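Pab-dependent poly(a)-specific ribonuclease subunit PAN2 (Neurospora crassa, PDB 4CZW) shortens the poly(A) tails of mRNA exonucleolytically as the catalytic subunit of the Pan2-Pan3 deadenylation complex, releasing 5'-AMP. Local coordinates at the zinc ion site. Numbering follows the deposited sequence.

The zinc ion site. Residues 70, 75, 77, 80, 83, 530. With ZN (zinc ion), chain B.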
# COMPACT_ATOMS: atom_id res chain seq x y z
N HIS A 70 1.13 5.27 11.77
CA HIS A 70 -0.01 4.57 12.35
C HIS A 70 0.22 3.06 12.44
O HIS A 70 -0.07 2.44 13.46
CB HIS A 70 -1.28 4.83 11.55
CG HIS A 70 -2.44 3.97 11.95
ND1 HIS A 70 -3.15 4.17 13.11
CD2 HIS A 70 -3.00 2.89 11.35
CE1 HIS A 70 -4.10 3.26 13.21
NE2 HIS A 70 -4.03 2.47 12.16
N CYS A 75 -1.95 -0.77 17.12
CA CYS A 75 -3.26 -0.95 16.51
C CYS A 75 -3.54 -2.40 16.14
O CYS A 75 -2.82 -3.00 15.33
CB CYS A 75 -3.39 -0.06 15.26
SG CYS A 75 -4.95 -0.26 14.35
N ALA A 77 -6.67 -3.29 15.12
CA ALA A 77 -7.90 -3.23 14.34
C ALA A 77 -7.76 -4.06 13.07
O ALA A 77 -6.75 -3.98 12.37
CB ALA A 77 -8.24 -1.79 14.00
N CYS A 80 -8.25 -2.90 8.86
CA CYS A 80 -7.78 -1.54 9.07
C CYS A 80 -6.94 -1.10 7.88
O CYS A 80 -5.75 -1.43 7.79
CB CYS A 80 -6.97 -1.45 10.37
SG CYS A 80 -6.30 0.19 10.74
N CYS A 83 -3.46 0.64 8.28
CA CYS A 83 -2.40 -0.30 8.63
C CYS A 83 -1.94 -1.06 7.39
O CYS A 83 -0.74 -1.20 7.15
CB CYS A 83 -2.88 -1.28 9.70
SG CYS A 83 -2.70 -0.69 11.40
N LYS A 530 -4.46 -10.05 10.22
CA LYS A 530 -3.63 -8.86 10.43
C LYS A 530 -2.89 -8.93 11.76
O LYS A 530 -1.80 -8.37 11.90
CB LYS A 530 -4.50 -7.60 10.36
CG LYS A 530 -3.73 -6.29 10.48
CD LYS A 530 -4.00 -5.62 11.82
CE LYS A 530 -3.39 -4.23 11.87
NZ LYS A 530 -3.77 -3.50 13.11
ZN ZN B . -4.53 0.50 12.17
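Two helices and the loop joining them supply the backbone of this zinc site: His70 lies in the last turn of helix 61-71, Cys75, Ala77 and Cys80 lie in extended loop conformations, and Cys83 sits in the first turn of helix 81-94. The four ligands, one histidine and three cysteines (His-Cys3), have near-tetrahedral geometry, the ligand-metal-ligand angles running from 107° to 114°. His70 coordinates through NE2, at 2.0 Å from ZN, its CG anti to the backbone N; CD2 and CE1 are equidistant from the metal, so the imidazole points at it symmetrically. Cys83 N lies in the plane of that ring, at its edge. SG of Cys75 and SG of Cys80 are likewise anti to their backbone N, whereas SG of Cys83 is anti to the carbonyl carbon (chi1 -86°), which directs it from the helix to the ion. Ala77 N donates a long hydrogen bond of 3.6 Å to Cys75 SG, a second-shell contact that may stabilise the thiolate. Lys530, bent at chi2, extends its terminal amine NZ to the carbonyl oxygens of the loop: NZ donates hydrogen bonds to Ala77 O (3.1 Å, in the carbonyl plane, on a lone pair) and to Cys75 O, the latter from above the carbonyl plane. NZ stands 4.2 Å from ZN, and its likely positive charge could partly offset that of the three sulfurs. An alanine here would probably leave the loop less firmly held, since both carbonyl bonds would go. The zinc thus pins the connection between helices 61-71 and 81-94 within the USP-like domain, which is predicted to be catalytically inactive and serves as a scaffold, while Lys530, from helix 529-541 of the exonuclease domain, ties that loop to the nuclease.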